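Local coordinates for queuine lyase (PDB 6P78), which probably cleaves a C-N bond of queuine as a radical SAM enzyme carrying a 4Fe-4S cluster, at residues Glu194-Tyr199 with Arg236-Leu241; Glu31-Glu36 with Ile112-Ile117. One frame throughout, in Å; residues are numbered along the deposited sequence. Where two conformers were deposited one is given.

Interaction 1: Glu194-Tyr199 with Arg236-Leu241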
ATOM      1  N   GLU A 194       0.080 -18.635   2.919  1.00 20.49           N
ATOM      2  CA  GLU A 194       0.257 -19.281   4.219  1.00 20.16           C
ATOM      3  C   GLU A 194       0.842 -18.303   5.233  1.00 21.77           C
ATOM      4  O   GLU A 194       0.422 -18.270   6.396  1.00 22.99           O
ATOM      5  CB  GLU A 194       1.174 -20.498   4.098  1.00 22.85           C
ATOM      6  CG  GLU A 194       0.532 -21.705   3.422  1.00 25.25           C
ATOM      7  CD  GLU A 194       1.560 -22.775   3.033  1.00 41.42           C
ATOM      8  OE1 GLU A 194       1.199 -23.689   2.258  1.00 45.88           O
ATOM      9  OE2 GLU A 194       2.721 -22.693   3.507  1.00 39.45           O
ATOM     10  N   ILE A 195       1.851 -17.540   4.817  1.00 21.15           N
ATOM     11  CA  ILE A 195       2.514 -16.614   5.727  1.00 19.76           C
ATOM     12  C   ILE A 195       1.572 -15.463   6.073  1.00 21.29           C
ATOM     13  O   ILE A 195       1.426 -15.085   7.238  1.00 22.41           O
ATOM     14  CB  ILE A 195       3.816 -16.093   5.095  1.00 20.53           C
ATOM     15  CG1 ILE A 195       4.903 -17.164   5.119  1.00 23.57           C
ATOM     16  CG2 ILE A 195       4.291 -14.833   5.818  1.00 20.66           C
ATOM     17  CD1 ILE A 195       6.031 -16.859   4.126  1.00 20.76           C
ATOM     18  N   LEU A 196       0.909 -14.902   5.061  1.00 19.33           N
ATOM     19  CA  LEU A 196      -0.037 -13.817   5.303  1.00 19.04           C
ATOM     20  C   LEU A 196      -1.076 -14.222   6.345  1.00 23.65           C
ATOM     21  O   LEU A 196      -1.320 -13.502   7.330  1.00 22.88           O
ATOM     22  CB  LEU A 196      -0.728 -13.447   3.988  1.00 19.66           C
ATOM     23  CG  LEU A 196      -1.803 -12.353   4.134  1.00 22.05           C
ATOM     24  CD1 LEU A 196      -1.136 -11.026   4.449  1.00 27.95           C
ATOM     25  CD2 LEU A 196      -2.628 -12.284   2.869  1.00 26.26           C
ATOM     26  N   THR A 197      -1.692 -15.391   6.145  1.00 21.25           N
ATOM     27  CA  THR A 197      -2.814 -15.779   6.988  1.00 19.95           C
ATOM     28  C   THR A 197      -2.350 -16.209   8.379  1.00 24.04           C
ATOM     29  O   THR A 197      -3.114 -16.101   9.352  1.00 22.33           O
ATOM     30  CB  THR A 197      -3.646 -16.887   6.321  1.00 22.90           C
ATOM     31  OG1 THR A 197      -2.853 -18.075   6.127  1.00 26.18           O
ATOM     32  CG2 THR A 197      -4.194 -16.413   4.970  1.00 29.26           C
ATOM     33  N   LYS A 198      -1.110 -16.694   8.511  1.00 22.31           N
ATOM     34  CA  LYS A 198      -0.663 -17.109   9.842  1.00 21.96           C
ATOM     35  C   LYS A 198      -0.245 -15.917  10.700  1.00 21.92           C
ATOM     36  O   LYS A 198      -0.520 -15.889  11.908  1.00 23.87           O
ATOM     37  CB  LYS A 198       0.510 -18.099   9.739  1.00 23.32           C
ATOM     38  CG  LYS A 198       1.175 -18.378  11.087  1.00 26.61           C
ATOM     39  CD  LYS A 198       2.232 -19.466  10.978  1.00 30.08           C
ATOM     40  CE  LYS A 198       3.079 -19.537  12.249  1.00 30.19           C
ATOM     41  NZ  LYS A 198       4.073 -20.641  12.138  1.00 36.06           N
ATOM     42  N   TYR A 199       0.416 -14.929  10.103  1.00 19.98           N
ATOM     43  CA  TYR A 199       1.157 -13.928  10.864  1.00 20.25           C
ATOM     44  C   TYR A 199       0.490 -12.561  10.923  1.00 24.06           C
ATOM     45  O   TYR A 199       0.787 -11.785  11.837  1.00 25.67           O
ATOM     46  CB  TYR A 199       2.555 -13.718  10.266  1.00 22.08           C
ATOM     47  CG  TYR A 199       3.527 -14.837  10.530  1.00 25.21           C
ATOM     48  CD1 TYR A 199       4.198 -14.920  11.741  1.00 29.17           C
ATOM     49  CD2 TYR A 199       3.788 -15.811   9.562  1.00 20.76           C
ATOM     50  CE1 TYR A 199       5.113 -15.941  11.981  1.00 29.72           C
ATOM     51  CE2 TYR A 199       4.688 -16.828   9.798  1.00 29.15           C
ATOM     52  CZ  TYR A 199       5.347 -16.888  11.002  1.00 30.86           C
ATOM     53  OH  TYR A 199       6.250 -17.906  11.219  1.00 38.01           O
ATOM     54  N   ARG A 236     -12.500 -11.266   5.580  1.00 29.25           N
ATOM     55  CA  ARG A 236     -12.672  -9.941   6.180  1.00 32.87           C
ATOM     56  C   ARG A 236     -11.350  -9.234   6.462  1.00 28.59           C
ATOM     57  O   ARG A 236     -11.313  -7.996   6.529  1.00 31.47           O
ATOM     58  CB  ARG A 236     -13.446 -10.080   7.484  1.00 34.75           C
ATOM     59  CG  ARG A 236     -13.986  -8.790   8.048  1.00 52.68           C
ATOM     60  CD  ARG A 236     -15.506  -8.779   7.943  1.00 66.98           C
ATOM     61  NE  ARG A 236     -16.104  -7.489   8.284  1.00 72.09           N
ATOM     62  CZ  ARG A 236     -16.852  -6.766   7.460  1.00 72.83           C
ATOM     63  NH1 ARG A 236     -17.090  -7.190   6.223  1.00 74.27           N
ATOM     64  NH2 ARG A 236     -17.359  -5.614   7.876  1.00 76.70           N
ATOM     65  N   LYS A 237     -10.269  -9.979   6.678  1.00 26.16           N
ATOM     66  CA  LYS A 237      -9.027  -9.353   7.130  1.00 26.31           C
ATOM     67  C   LYS A 237      -8.227  -8.713   6.012  1.00 25.07           C
ATOM     68  O   LYS A 237      -7.390  -7.846   6.286  1.00 26.00           O
ATOM     69  CB  LYS A 237      -8.130 -10.393   7.828  1.00 24.52           C
ATOM     70  CG  LYS A 237      -8.782 -10.999   9.063  1.00 35.53           C
ATOM     71  CD  LYS A 237      -7.999 -12.200   9.573  1.00 41.58           C
ATOM     72  CE  LYS A 237      -6.581 -11.829   9.901  1.00 41.72           C
ATOM     73  NZ  LYS A 237      -5.920 -12.915  10.691  1.00 45.61           N
ATOM     74  N   TYR A 238      -8.437  -9.129   4.770  1.00 23.34           N
ATOM     75  CA  TYR A 238      -7.501  -8.857   3.682  1.00 22.89           C
ATOM     76  C   TYR A 238      -8.256  -8.207   2.535  1.00 23.14           C
ATOM     77  O   TYR A 238      -9.327  -8.679   2.149  1.00 31.27           O
ATOM     78  CB  TYR A 238      -6.811 -10.155   3.202  1.00 22.43           C
ATOM     79  CG  TYR A 238      -6.164 -10.919   4.345  1.00 22.98           C
ATOM     80  CD1 TYR A 238      -5.163 -10.327   5.100  1.00 24.10           C
ATOM     81  CD2 TYR A 238      -6.586 -12.196   4.697  1.00 30.19           C
ATOM     82  CE1 TYR A 238      -4.586 -10.975   6.158  1.00 23.65           C
ATOM     83  CE2 TYR A 238      -5.991 -12.882   5.754  1.00 26.43           C
ATOM     84  CZ  TYR A 238      -5.001 -12.266   6.480  1.00 28.10           C
ATOM     85  OH  TYR A 238      -4.418 -12.903   7.538  1.00 24.75           O
ATOM     86  N   ASP A 239      -7.722  -7.109   2.014  1.00 22.81           N
ATOM     87  CA  ASP A 239      -8.330  -6.462   0.862  1.00 24.61           C
ATOM     88  C   ASP A 239      -7.846  -7.151  -0.399  1.00 24.97           C
ATOM     89  O   ASP A 239      -6.667  -7.485  -0.527  1.00 25.72           O
ATOM     90  CB  ASP A 239      -7.969  -4.977   0.819  1.00 24.75           C
ATOM     91  CG  ASP A 239      -8.569  -4.205   1.987  1.00 26.97           C
ATOM     92  OD1 ASP A 239      -9.794  -4.356   2.246  1.00 31.25           O
ATOM     93  OD2 ASP A 239      -7.821  -3.466   2.667  1.00 28.23           O
ATOM     94  N   TYR A 240      -8.745  -7.350  -1.351  1.00 25.81           N
ATOM     95  CA  TYR A 240      -8.400  -8.095  -2.557  1.00 27.98           C
ATOM     96  C   TYR A 240      -8.678  -7.199  -3.759  1.00 27.99           C
ATOM     97  O   TYR A 240      -9.808  -6.726  -3.928  1.00 30.04           O
ATOM     98  CB  TYR A 240      -9.209  -9.393  -2.614  1.00 31.11           C
ATOM     99  CG  TYR A 240      -8.838 -10.392  -3.691  1.00 29.92           C
ATOM    100  CD1 TYR A 240      -9.110 -10.135  -5.034  1.00 32.03           C
ATOM    101  CD2 TYR A 240      -8.272 -11.620  -3.358  1.00 34.77           C
ATOM    102  CE1 TYR A 240      -8.783 -11.062  -6.023  1.00 34.11           C
ATOM    103  CE2 TYR A 240      -7.956 -12.554  -4.335  1.00 39.74           C
ATOM    104  CZ  TYR A 240      -8.217 -12.272  -5.664  1.00 38.75           C
ATOM    105  OH  TYR A 240      -7.902 -13.209  -6.634  1.00 32.97           O
ATOM    106  N   LEU A 241      -7.647  -6.936  -4.581  1.00 23.93           N
ATOM    107  CA  LEU A 241      -7.809  -6.052  -5.745  1.00 28.31           C
ATOM    108  C   LEU A 241      -7.505  -6.831  -7.018  1.00 28.58           C
ATOM    109  O   LEU A 241      -6.335  -7.092  -7.330  1.00 27.42           O
ATOM    110  CB  LEU A 241      -6.906  -4.820  -5.670  1.00 26.01           C
ATOM    111  CG  LEU A 241      -7.317  -3.728  -4.696  1.00 28.00           C
ATOM    112  CD1 LEU A 241      -6.791  -4.056  -3.326  1.00 32.85           C
ATOM    113  CD2 LEU A 241      -6.802  -2.365  -5.164  1.00 30.17           C
TER
HETATM  114  O   HOH W   1      -5.776 -15.197   9.493  1.00 31.33           O
HETATM  115  O   HOH W   2      -3.205 -13.933  11.856  1.00 46.92           O
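Lys-237 reaches Thr-197 through water. Its NZ gives a proton to water 1 at 2.6 Å, and the same water donates to Thr-197 O at 2.8 Å. Water 2 repeats this bridge with two weak bonds. Lys-237 CB sits over one face of the Tyr-238 ring.

Tyr-238 carries most of the contact. Leu-196 lies over the other ring face, with CD2 4.0 Å from the ring centroid and 13° off the normal, a CH-pi contact. Leu-196 CG is 3.7 Å from Tyr-238 CE1. Leu-196 CG stands anti to the backbone N (chi1 177°), which sends the isobutyl group across the ring. The two side chains run past each other in opposite directions. The contact joins the C-terminal end of helix 186-199 to strand 238-241, the strand beside 203-207 in a parallel sheet; Leu-196 also packs on Ile-205 of that neighbouring strand.

Thr-197 CG2 meets Tyr-238 CE2 obliquely at 4.0 Å, while its OG1 bonds Ile-193 O. Tyr-238 OH lies 3.3 Å from Thr-197 CA, bonds Phe-200 O, and accepts weakly from water 1. Further on, Leu-241 touches the bound queuine.

Interaction 2: Glu31-Glu36 with Ile112-Ile117; sequences EKDKRE and IKRLYI
The turn leading into strand 35-39 of the radical SAM core meets strand 114-118 here, across the intervening strand 83-87. Asp-33 is the centre of an inverse gamma turn, and its carboxylate binds two side chains of strand 114-118. Arg-114 grips it side-on. NE donates to Asp-33 OD2 at 2.9 Å, and NH2 donates to Asp-33 OD1 at 3.0 Å. Both oxygens are met on the syn side, with the carboxylate and guanidinium planes 34° apart. A bend at chi3 (62°) turns the Arg-114 guanidinium to this position; its NH1 pairs with Glu-137.

Asp-33 OD2 accepts from Tyr-116 OH at 2.6 Å with its anti lone pair, the one away from OD1. OD2 therefore accepts two bonds, which would probably stabilise its negative charge. Arg-35 lies flat over one face of the Tyr-116 ring. Its CZ is 4.0 Å from the ring centroid, with planes 13° apart, a cation-pi stack. Arg-35 NH1 also donates to Asp-33 O at 2.9 Å, which ties the stacked group to the turn. Its NH2 pairs with Glu-85 and Asp-239. Val-83 packs against Asp-33, Arg-35, Arg-114 and Tyr-116. The parallel strands 35-39, 83-87 and 114-118 are neighbours in the partial barrel of the radical SAM fold.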
ATOM      1  N   GLU A  31     -16.233  -2.012   1.308  1.00 31.70           N
ATOM      2  CA  GLU A  31     -16.275  -3.366   1.844  1.00 32.01           C
ATOM      3  C   GLU A  31     -15.228  -3.515   2.941  1.00 27.10           C
ATOM      4  O   GLU A  31     -14.233  -2.789   2.972  1.00 32.24           O
ATOM      5  CB  GLU A  31     -16.021  -4.410   0.750  1.00 38.09           C
ATOM      6  CG  GLU A  31     -17.003  -4.372  -0.412  1.00 50.50           C
ATOM      7  CD  GLU A  31     -16.634  -5.380  -1.496  1.00 66.95           C
ATOM      8  OE1 GLU A  31     -17.257  -5.357  -2.582  1.00 69.25           O
ATOM      9  OE2 GLU A  31     -15.711  -6.196  -1.257  1.00 71.92           O
ATOM     10  N   LYS A  32     -15.472  -4.472   3.846  1.00 29.91           N
ATOM     11  CA  LYS A  32     -14.556  -4.803   4.945  1.00 30.99           C
ATOM     12  C   LYS A  32     -14.395  -3.566   5.825  1.00 26.19           C
ATOM     13  O   LYS A  32     -15.411  -3.049   6.319  1.00 30.06           O
ATOM     14  CB  LYS A  32     -13.281  -5.411   4.338  1.00 27.08           C
ATOM     15  CG  LYS A  32     -13.620  -6.729   3.621  1.00 29.82           C
ATOM     16  CD  LYS A  32     -12.427  -7.392   2.941  1.00 29.44           C
ATOM     17  CE  LYS A  32     -12.894  -8.586   2.115  1.00 33.15           C
ATOM     18  NZ  LYS A  32     -11.797  -9.282   1.386  1.00 35.71           N
ATOM     19  N   ASP A  33     -13.192  -3.045   6.042  1.00 27.13           N
ATOM     20  CA  ASP A  33     -13.026  -1.884   6.923  1.00 24.97           C
ATOM     21  C   ASP A  33     -13.330  -0.613   6.128  1.00 20.67           C
ATOM     22  O   ASP A  33     -12.437   0.036   5.588  1.00 23.07           O
ATOM     23  CB  ASP A  33     -11.605  -1.865   7.492  1.00 23.31           C
ATOM     24  CG  ASP A  33     -11.459  -0.929   8.676  1.00 29.33           C
ATOM     25  OD1 ASP A  33     -12.490  -0.587   9.292  1.00 27.35           O
ATOM     26  OD2 ASP A  33     -10.315  -0.533   8.991  1.00 28.20           O
ATOM     27  N   LYS A  34     -14.615  -0.251   6.058  1.00 22.99           N
ATOM     28  CA  LYS A  34     -15.027   0.894   5.249  0.50 24.90           C
ATOM     29  C   LYS A  34     -14.293   2.155   5.684  1.00 21.72           C
ATOM     30  O   LYS A  34     -14.116   2.414   6.882  1.00 22.09           O
ATOM     31  CB  LYS A  34     -16.545   1.109   5.345  0.50 27.95           C
ATOM     32  CG  LYS A  34     -17.388  -0.126   5.007  0.50 33.12           C
ATOM     33  CD  LYS A  34     -18.882   0.224   4.971  0.50 34.11           C
ATOM     34  CE  LYS A  34     -19.755  -0.998   4.677  0.50 35.97           C
ATOM     35  NZ  LYS A  34     -21.201  -0.648   4.576  0.50 43.97           N
ATOM     36  N   ARG A  35     -13.850   2.936   4.699  1.00 21.55           N
ATOM     37  CA  ARG A  35     -13.001   4.077   4.985  1.00 17.34           C
ATOM     38  C   ARG A  35     -12.946   5.004   3.787  1.00 22.13           C
ATOM     39  O   ARG A  35     -13.210   4.595   2.653  1.00 22.16           O
ATOM     40  CB  ARG A  35     -11.572   3.621   5.338  1.00 18.88           C
ATOM     41  CG  ARG A  35     -10.851   2.802   4.261  1.00 20.15           C
ATOM     42  CD  ARG A  35      -9.670   2.177   4.939  1.00 21.35           C
ATOM     43  NE  ARG A  35      -8.793   1.374   4.078  1.00 24.63           N
ATOM     44  CZ  ARG A  35      -8.883   0.059   3.916  1.00 27.52           C
ATOM     45  NH1 ARG A  35      -9.869  -0.634   4.484  1.00 22.95           N
ATOM     46  NH2 ARG A  35      -7.983  -0.564   3.155  1.00 23.96           N
ATOM     47  N   GLU A  36     -12.556   6.255   4.052  1.00 18.37           N
ATOM     48  CA  GLU A  36     -12.167   7.168   2.996  1.00 19.81           C
ATOM     49  C   GLU A  36     -10.736   6.866   2.581  1.00 22.36           C
ATOM     50  O   GLU A  36      -9.931   6.399   3.386  1.00 24.45           O
ATOM     51  CB  GLU A  36     -12.280   8.623   3.477  1.00 19.96           C
ATOM     52  CG  GLU A  36     -13.716   9.070   3.746  1.00 22.86           C
ATOM     53  CD  GLU A  36     -13.752  10.401   4.461  1.00 26.35           C
ATOM     54  OE1 GLU A  36     -13.574  10.406   5.704  1.00 27.82           O
ATOM     55  OE2 GLU A  36     -13.960  11.438   3.789  1.00 28.02           O
ATOM     56  N   ILE A 112     -11.107  10.984  13.563  1.00 26.44           N
ATOM     57  CA  ILE A 112     -10.716   9.732  12.915  1.00 26.69           C
ATOM     58  C   ILE A 112      -9.922   8.892  13.907  1.00 28.92           C
ATOM     59  O   ILE A 112      -9.060   9.404  14.627  1.00 28.35           O
ATOM     60  CB  ILE A 112      -9.947  10.024  11.616  1.00 26.02           C
ATOM     61  CG1 ILE A 112     -10.979  10.473  10.559  1.00 29.58           C
ATOM     62  CG2 ILE A 112      -9.124   8.818  11.118  1.00 25.86           C
ATOM     63  CD1 ILE A 112     -10.422  11.348   9.490  1.00 29.55           C
ATOM     64  N   LYS A 113     -10.283   7.615  14.012  1.00 28.36           N
ATOM     65  CA  LYS A 113      -9.722   6.734  15.022  1.00 27.32           C
ATOM     66  C   LYS A 113      -8.758   5.708  14.462  1.00 25.87           C
ATOM     67  O   LYS A 113      -8.084   5.031  15.249  1.00 25.83           O
ATOM     68  CB  LYS A 113     -10.833   5.998  15.775  1.00 31.30           C
ATOM     69  CG  LYS A 113     -11.649   5.061  14.902  1.00 47.59           C
ATOM     70  CD  LYS A 113     -12.468   4.072  15.724  1.00 58.59           C
ATOM     71  CE  LYS A 113     -13.104   3.014  14.830  1.00 56.23           C
ATOM     72  NZ  LYS A 113     -13.958   2.090  15.626  1.00 58.42           N
ATOM     73  N   ARG A 114      -8.689   5.558  13.140  1.00 23.63           N
ATOM     74  CA  ARG A 114      -7.797   4.580  12.520  1.00 24.35           C
ATOM     75  C   ARG A 114      -7.325   5.136  11.183  1.00 25.73           C
ATOM     76  O   ARG A 114      -8.135   5.634  10.389  1.00 22.09           O
ATOM     77  CB  ARG A 114      -8.516   3.227  12.356  1.00 22.75           C
ATOM     78  CG  ARG A 114      -7.737   2.182  11.572  1.00 25.04           C
ATOM     79  CD  ARG A 114      -8.196   0.786  11.909  1.00 24.67           C
ATOM     80  NE  ARG A 114      -9.599   0.561  11.573  1.00 28.69           N
ATOM     81  CZ  ARG A 114     -10.585   0.467  12.460  1.00 33.25           C
ATOM     82  NH1 ARG A 114     -10.332   0.592  13.758  1.00 32.78           N
ATOM     83  NH2 ARG A 114     -11.840   0.269  12.055  1.00 32.42           N
ATOM     84  N   LEU A 115      -6.013   5.080  10.957  1.00 23.37           N
ATOM     85  CA  LEU A 115      -5.391   5.615   9.760  1.00 18.96           C
ATOM     86  C   LEU A 115      -4.548   4.520   9.132  1.00 24.10           C
ATOM     87  O   LEU A 115      -3.761   3.895   9.832  1.00 23.93           O
ATOM     88  CB  LEU A 115      -4.510   6.807  10.089  1.00 24.52           C
ATOM     89  CG  LEU A 115      -3.679   7.343   8.926  1.00 22.05           C
ATOM     90  CD1 LEU A 115      -4.558   7.968   7.851  1.00 21.07           C
ATOM     91  CD2 LEU A 115      -2.663   8.364   9.443  1.00 26.56           C
ATOM     92  N   TYR A 116      -4.722   4.297   7.833  1.00 20.25           N
ATOM     93  CA  TYR A 116      -3.825   3.446   7.046  1.00 18.94           C
ATOM     94  C   TYR A 116      -2.849   4.317   6.264  1.00 18.30           C
ATOM     95  O   TYR A 116      -3.262   5.282   5.609  1.00 20.09           O
ATOM     96  CB  TYR A 116      -4.599   2.587   6.047  1.00 18.16           C
ATOM     97  CG  TYR A 116      -5.523   1.519   6.616  1.00 18.41           C
ATOM     98  CD1 TYR A 116      -6.752   1.856   7.202  1.00 20.22           C
ATOM     99  CD2 TYR A 116      -5.217   0.187   6.484  1.00 21.95           C
ATOM    100  CE1 TYR A 116      -7.612   0.878   7.682  1.00 23.74           C
ATOM    101  CE2 TYR A 116      -6.075  -0.792   6.959  1.00 23.09           C
ATOM    102  CZ  TYR A 116      -7.259  -0.447   7.555  1.00 25.87           C
ATOM    103  OH  TYR A 116      -8.097  -1.442   8.013  1.00 26.22           O
ATOM    104  N   ILE A 117      -1.563   3.933   6.270  1.00 18.09           N
ATOM    105  CA  ILE A 117      -0.527   4.585   5.470  1.00 15.58           C
ATOM    106  C   ILE A 117       0.340   3.486   4.861  1.00 18.80           C
ATOM    107  O   ILE A 117       0.240   2.313   5.231  1.00 22.45           O
ATOM    108  CB  ILE A 117       0.344   5.557   6.296  1.00 17.45           C
ATOM    109  CG1 ILE A 117       1.202   4.768   7.305  1.00 20.82           C
ATOM    110  CG2 ILE A 117      -0.577   6.614   7.019  1.00 20.55           C
ATOM    111  CD1 ILE A 117       2.393   5.543   7.811  1.00 29.11           C
TER

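Interactions 1 and 2 have centres about 17 Å apart and touch directly. Asp-239 OD2 forms a salt bridge with Arg-35 NH2 at 2.9 Å. Tyr-238 O lies 2.7 Å from Lys-32 NZ, a probable hydrogen bond. These contacts link strand 238-241 to strand 35-39 and the turn before it. His-202 lies between the two contacts: it bonds Asp-239 OD2 and meets the Tyr-116 ring edge-to-face. The side chain of Arg-35 is about 7 Å from the bound queuine (QUG). The side chain of Leu-196 is about 11 Å from the bound S-adenosylmethionine (SAM). Leu-241 ties interaction 1 to the queuine pocket, on the same strand as Tyr-238, whose side chain is about 12 Å from QUG.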